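Metal-bound toxin (Helicobacter pylori, PDB 4NRN) probably acts as an RNA-cleaving toxin of the RelE family, YafQ subfamily, within a toxin-antitoxin system, and binds two zinc ions in this crystal form. Local coordinates at residues N20-K25 with C59-D64; G32-E37 with L65-Q70. One frame throughout, in Å; residues are numbered along the deposited sequence.

Contact 1 (N20-K25 with C59-D64). With ZN (zinc ion), chain C.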
loop_
_atom_site.group_PDB
_atom_site.type_symbol
_atom_site.label_atom_id
_atom_site.label_comp_id
_atom_site.label_asym_id
_atom_site.label_seq_id
_atom_site.Cartn_x
_atom_site.Cartn_y
_atom_site.Cartn_z
ATOM N N ASN A 20 11.075 -12.757 5.033
ATOM C CA ASN A 20 10.237 -13.554 5.924
ATOM C C ASN A 20 9.118 -14.302 5.206
ATOM O O ASN A 20 8.182 -14.776 5.843
ATOM C CB ASN A 20 9.643 -12.684 7.033
ATOM C CG ASN A 20 10.699 -12.133 7.969
ATOM O OD1 ASN A 20 10.742 -10.929 8.236
ATOM N ND2 ASN A 20 11.567 -13.010 8.463
ATOM N N GLY A 21 9.216 -14.400 3.882
ATOM C CA GLY A 21 8.338 -15.270 3.115
ATOM C C GLY A 21 7.102 -14.656 2.479
ATOM O O GLY A 21 6.257 -15.378 1.951
ATOM N N PHE A 22 7.001 -13.331 2.514
ATOM C CA PHE A 22 5.893 -12.608 1.893
ATOM C C PHE A 22 5.740 -12.914 0.390
ATOM O O PHE A 22 6.727 -13.008 -0.344
ATOM C CB PHE A 22 6.096 -11.113 2.114
ATOM C CG PHE A 22 5.134 -10.243 1.362
ATOM C CD1 PHE A 22 3.809 -10.162 1.749
ATOM C CD2 PHE A 22 5.563 -9.493 0.279
ATOM C CE1 PHE A 22 2.922 -9.353 1.060
ATOM C CE2 PHE A 22 4.691 -8.685 -0.410
ATOM C CZ PHE A 22 3.365 -8.610 -0.021
ATOM N N ASP A 23 4.506 -13.074 -0.070
ATOM C CA ASP A 23 4.261 -13.339 -1.488
ATOM C C ASP A 23 4.118 -12.038 -2.280
ATOM O O ASP A 23 3.128 -11.323 -2.144
ATOM C CB ASP A 23 3.003 -14.192 -1.661
ATOM C CG ASP A 23 2.878 -14.769 -3.057
ATOM O OD1 ASP A 23 3.675 -14.374 -3.934
ATOM O OD2 ASP A 23 1.989 -15.622 -3.284
ATOM N N LEU A 24 5.093 -11.729 -3.123
ATOM C CA LEU A 24 5.048 -10.468 -3.857
ATOM C C LEU A 24 3.830 -10.395 -4.776
ATOM O O LEU A 24 3.345 -9.322 -5.114
ATOM C CB LEU A 24 6.342 -10.263 -4.643
ATOM C CG LEU A 24 7.528 -9.897 -3.744
ATOM C CD1 LEU A 24 8.860 -10.143 -4.438
ATOM C CD2 LEU A 24 7.417 -8.458 -3.278
ATOM N N LYS A 25 3.323 -11.550 -5.169
ATOM C CA LYS A 25 2.185 -11.591 -6.068
ATOM C C LYS A 25 0.937 -11.015 -5.393
ATOM O O LYS A 25 0.031 -10.503 -6.065
ATOM C CB LYS A 25 1.972 -13.022 -6.574
ATOM C CG LYS A 25 3.170 -13.568 -7.369
ATOM C CD LYS A 25 3.166 -15.106 -7.478
ATOM C CE LYS A 25 4.555 -15.640 -7.854
ATOM N NZ LYS A 25 4.711 -17.112 -7.644
ATOM N N CYS A 59 -4.652 -0.022 3.056
ATOM C CA CYS A 59 -5.195 -1.231 2.463
ATOM C C CYS A 59 -4.744 -2.438 3.265
ATOM O O CYS A 59 -3.575 -2.552 3.627
ATOM C CB CYS A 59 -4.742 -1.386 1.003
ATOM S SG CYS A 59 -5.636 -2.697 0.193
ATOM N N HIS A 60 -5.682 -3.333 3.543
ATOM C CA HIS A 60 -5.383 -4.541 4.287
ATOM C C HIS A 60 -5.026 -5.687 3.338
ATOM O O HIS A 60 -5.912 -6.346 2.804
ATOM C CB HIS A 60 -6.574 -4.903 5.174
ATOM C CG HIS A 60 -6.739 -3.993 6.351
ATOM N ND1 HIS A 60 -6.525 -4.406 7.650
ATOM C CD2 HIS A 60 -7.074 -2.683 6.430
ATOM C CE1 HIS A 60 -6.730 -3.396 8.475
ATOM N NE2 HIS A 60 -7.064 -2.338 7.758
ATOM N N LEU A 61 -3.728 -5.901 3.114
ATOM C CA LEU A 61 -3.248 -7.009 2.289
ATOM C C LEU A 61 -3.495 -8.321 3.028
ATOM O O LEU A 61 -3.773 -9.370 2.431
ATOM C CB LEU A 61 -1.760 -6.840 1.977
ATOM C CG LEU A 61 -1.409 -6.060 0.709
ATOM C CD1 LEU A 61 -2.072 -4.707 0.740
ATOM C CD2 LEU A 61 0.104 -5.933 0.536
ATOM N N LYS A 62 -3.362 -8.234 4.342
ATOM C CA LYS A 62 -3.806 -9.257 5.264
ATOM C C LYS A 62 -4.352 -8.465 6.448
ATOM O O LYS A 62 -3.956 -7.321 6.649
ATOM C CB LYS A 62 -2.634 -10.147 5.679
ATOM C CG LYS A 62 -1.960 -10.881 4.514
ATOM C CD LYS A 62 -0.771 -11.713 4.982
ATOM C CE LYS A 62 0.099 -12.158 3.812
ATOM N NZ LYS A 62 1.363 -12.824 4.254
ATOM N N PRO A 63 -5.277 -9.046 7.224
ATOM C CA PRO A 63 -5.908 -8.246 8.283
ATOM C C PRO A 63 -4.924 -7.457 9.162
ATOM O O PRO A 63 -5.318 -6.425 9.712
ATOM C CB PRO A 63 -6.682 -9.289 9.092
ATOM C CG PRO A 63 -7.018 -10.345 8.073
ATOM C CD PRO A 63 -5.822 -10.415 7.162
ATOM N N ASP A 64 -3.675 -7.907 9.283
ATOM C CA ASP A 64 -2.632 -7.071 9.897
ATOM C C ASP A 64 -1.317 -6.990 9.086
ATOM O O ASP A 64 -0.228 -7.032 9.651
ATOM C CB ASP A 64 -2.367 -7.463 11.358
ATOM C CG ASP A 64 -1.672 -6.354 12.145
ATOM O OD1 ASP A 64 -1.679 -5.198 11.676
ATOM O OD2 ASP A 64 -1.115 -6.629 13.233
HETATM ZN ZN ZN C . -7.387 -0.513 8.474
#
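Phe-22 reaches Leu-61 and Lys-62, where the chain turns a corner at Leu-61, and follows Gly-21, which at positive phi (96°) is the C-prime residue of the Schellman motif ending helix 8-19, a shape glycine adopts without strain from a side chain. At Phe-22, CG lies anti to the backbone N (chi1 172°), which carries the ring toward the other segment. Its CZ packs obliquely against CD2 of buried Leu-61 at 4.3 Å. The ring also packs on Leu-14 and Leu-17 of helix 8-19, Leu-27 of helix 24-35 and Leu-65 of strand 65-72; a large apolar residue fits between helices and sheet. NZ of Lys-62 lies 4.4 Å from Phe-22 CD1, near the ring plane: an extended chain from CA to NZ carries the ammonium group to the ring edge, and Lys-62 is exposed, as suits a charge. Asp-23 then begins helix 24-35 as its N-cap, OD1 accepting from Lys-25 N at 3.1 Å. In 59-64, Leu-61 and Lys-62 form a classic beta bulge facing Leu-65. The zinc end lies apart from the Phe-22 packing: His-60 NE2 holds zinc at 2.0 Å with His-47 and Glu-58, and ND1 donates to Pro-63 O, which should limit imidazole rotation. With no hydrogen bond across, the contact rests on one apolar touch and a lysine at the ring edge, held by shape more than by directed bonds.

Contact 2 (G32-E37 with L65-Q70)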
loop_
_atom_site.group_PDB
_atom_site.type_symbol
_atom_site.label_atom_id
_atom_site.label_comp_id
_atom_site.label_asym_id
_atom_site.label_seq_id
_atom_site.Cartn_x
_atom_site.Cartn_y
_atom_site.Cartn_z
ATOM N N GLY A 32 -1.665 -3.181 -8.523
ATOM C CA GLY A 32 -2.192 -3.112 -9.873
ATOM C C GLY A 32 -3.566 -2.471 -9.927
ATOM O O GLY A 32 -3.758 -1.478 -10.633
ATOM N N ASN A 33 -4.521 -3.033 -9.189
ATOM C CA ASN A 33 -5.877 -2.480 -9.141
ATOM C C ASN A 33 -5.898 -1.038 -8.684
ATOM O O ASN A 33 -6.547 -0.187 -9.297
ATOM C CB ASN A 33 -6.772 -3.294 -8.212
ATOM C CG ASN A 33 -7.452 -4.431 -8.922
ATOM O OD1 ASN A 33 -7.773 -4.332 -10.108
ATOM N ND2 ASN A 33 -7.679 -5.524 -8.204
ATOM N N LEU A 34 -5.197 -0.764 -7.590
ATOM C CA LEU A 34 -5.141 0.594 -7.072
ATOM C C LEU A 34 -4.732 1.571 -8.188
ATOM O O LEU A 34 -5.409 2.583 -8.423
ATOM C CB LEU A 34 -4.191 0.669 -5.870
ATOM C CG LEU A 34 -4.760 0.094 -4.566
ATOM C CD1 LEU A 34 -3.745 0.160 -3.430
ATOM C CD2 LEU A 34 -6.036 0.825 -4.168
ATOM N N ALA A 35 -3.650 1.239 -8.892
ATOM C CA ALA A 35 -3.095 2.094 -9.947
ATOM C C ALA A 35 -3.976 2.251 -11.204
ATOM O O ALA A 35 -3.888 3.262 -11.892
ATOM C CB ALA A 35 -1.674 1.628 -10.329
ATOM N N THR A 36 -4.805 1.259 -11.512
ATOM C CA THR A 36 -5.773 1.404 -12.599
ATOM C C THR A 36 -7.130 1.804 -12.015
ATOM O O THR A 36 -8.164 1.721 -12.683
ATOM C CB THR A 36 -5.912 0.110 -13.457
ATOM O OG1 THR A 36 -6.322 -0.989 -12.634
ATOM C CG2 THR A 36 -4.595 -0.241 -14.145
ATOM N N GLU A 37 -7.095 2.219 -10.748
ATOM C CA GLU A 37 -8.244 2.781 -10.027
ATOM C C GLU A 37 -9.525 1.935 -10.067
ATOM O O GLU A 37 -10.621 2.475 -10.231
ATOM C CB GLU A 37 -8.521 4.216 -10.495
ATOM C CG GLU A 37 -7.281 5.097 -10.466
ATOM C CD GLU A 37 -7.484 6.441 -11.137
ATOM O OE1 GLU A 37 -6.920 6.671 -12.229
ATOM O OE2 GLU A 37 -8.218 7.273 -10.572
ATOM N N LEU A 65 -1.443 -6.887 7.763
ATOM C CA LEU A 65 -0.354 -6.429 6.893
ATOM C C LEU A 65 -0.895 -5.309 6.012
ATOM O O LEU A 65 -1.621 -5.554 5.046
ATOM C CB LEU A 65 0.210 -7.547 6.015
ATOM C CG LEU A 65 1.168 -7.042 4.920
ATOM C CD1 LEU A 65 2.513 -6.632 5.499
ATOM C CD2 LEU A 65 1.364 -8.077 3.820
ATOM N N LEU A 66 -0.524 -4.082 6.363
ATOM C CA LEU A 66 -1.076 -2.869 5.770
ATOM C C LEU A 66 -0.201 -2.273 4.663
ATOM O O LEU A 66 1.026 -2.202 4.781
ATOM C CB LEU A 66 -1.300 -1.826 6.873
ATOM C CG LEU A 66 -1.922 -2.398 8.154
ATOM C CD1 LEU A 66 -2.007 -1.350 9.270
ATOM C CD2 LEU A 66 -3.294 -3.021 7.856
ATOM N N LEU A 67 -0.851 -1.860 3.581
ATOM C CA LEU A 67 -0.209 -1.077 2.536
ATOM C C LEU A 67 -0.697 0.349 2.712
ATOM O O LEU A 67 -1.866 0.641 2.436
ATOM C CB LEU A 67 -0.650 -1.575 1.160
ATOM C CG LEU A 67 0.100 -1.193 -0.125
ATOM C CD1 LEU A 67 -0.854 -1.321 -1.315
ATOM C CD2 LEU A 67 0.727 0.190 -0.093
ATOM N N VAL A 68 0.174 1.231 3.187
ATOM C CA VAL A 68 -0.189 2.637 3.289
ATOM C C VAL A 68 0.248 3.332 2.013
ATOM O O VAL A 68 1.418 3.277 1.631
ATOM C CB VAL A 68 0.419 3.306 4.529
ATOM C CG1 VAL A 68 0.038 4.777 4.572
ATOM C CG2 VAL A 68 -0.062 2.595 5.792
ATOM N N TYR A 69 -0.707 3.955 1.331
ATOM C CA TYR A 69 -0.426 4.536 0.027
ATOM C C TYR A 69 -1.100 5.870 -0.111
ATOM O O TYR A 69 -1.981 6.228 0.670
ATOM C CB TYR A 69 -0.897 3.619 -1.105
ATOM C CG TYR A 69 -2.402 3.460 -1.177
ATOM C CD1 TYR A 69 -3.179 4.318 -1.947
ATOM C CD2 TYR A 69 -3.046 2.451 -0.459
ATOM C CE1 TYR A 69 -4.550 4.166 -2.007
ATOM C CE2 TYR A 69 -4.416 2.297 -0.511
ATOM C CZ TYR A 69 -5.164 3.157 -1.289
ATOM O OH TYR A 69 -6.534 2.999 -1.338
ATOM N N GLN A 70 -0.679 6.604 -1.128
ATOM C CA GLN A 70 -1.192 7.935 -1.357
ATOM C C GLN A 70 -1.367 8.072 -2.846
ATOM O O GLN A 70 -0.436 7.823 -3.602
ATOM C CB GLN A 70 -0.199 8.968 -0.835
ATOM C CG GLN A 70 -0.734 10.384 -0.862
ATOM C CD GLN A 70 0.337 11.418 -0.600
ATOM O OE1 GLN A 70 1.500 11.087 -0.363
ATOM N NE2 GLN A 70 -0.052 12.685 -0.639
#
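The packing of helix 24-35 on the central sheet of this RelE-family fold brings Leu-34 onto Tyr-69 and Leu-67 of strand 65-72. Both Leu-34 methyls are used. CD1 sits over one face of the Tyr-69 ring in a CH-pi contact, 3.8 Å from the ring centroid and 17° off the normal, displaced a little toward the rim near CE2. CD2 lies farther out along the phenol, 3.6 Å from Tyr-69 OH. A branched leucine suits this place because one methyl can rest on the ring while the other follows it toward the hydroxyl. With CG of Tyr-69 between its backbone N and carbonyl carbon, chi1 67° swings the ring over so that one face meets Leu-34 CD1. Two residues earlier on the strand, Leu-67 points to the same side and brings its CD1 to 3.9 Å from Leu-34 CD1, so that this one methyl touches both an aromatic face and an aliphatic branch. Tyrosine combines an apolar face for the leucine with a polar end, whose OH hydrogen-bonds to Asp-46. Just past Leu-34 the helix stops in a Schellman motif with Glu-37, of positive phi, at C-prime; N of Glu-37 bonds to O of Leu-34 at 2.9 Å. Around this buried cluster, Leu-67 touches Leu-80 and Tyr-69 touches Leu-78, both of strand 77-84, and Tyr-69 also meets Cys-59 of strand 56-60.

Overall arrangement
Both contacts draw on helix 24-35 or the turn leading into it, yet at different depths; contact 1 pairs it with the 59-64 segment on strand 56-60, contact 2 with its sheet neighbour 65-72. Contact 2 is buried near the centre of the chain, at the C-terminal end of the helix, and is built from leucine methyls and a tyrosine face. Contact 1, about 12 Å away between centres, lies at the other end of the helix; it is partly buried and mixes apolar packing with an exposed lysine, beside a zinc site. Cys-59 O and Leu-67 N, 2.8 Å apart, probably hydrogen-bond, and Leu-61 CD1 packs on Leu-67 CB at 3.5 Å, carrying the apolar layer from contact 2 toward contact 1.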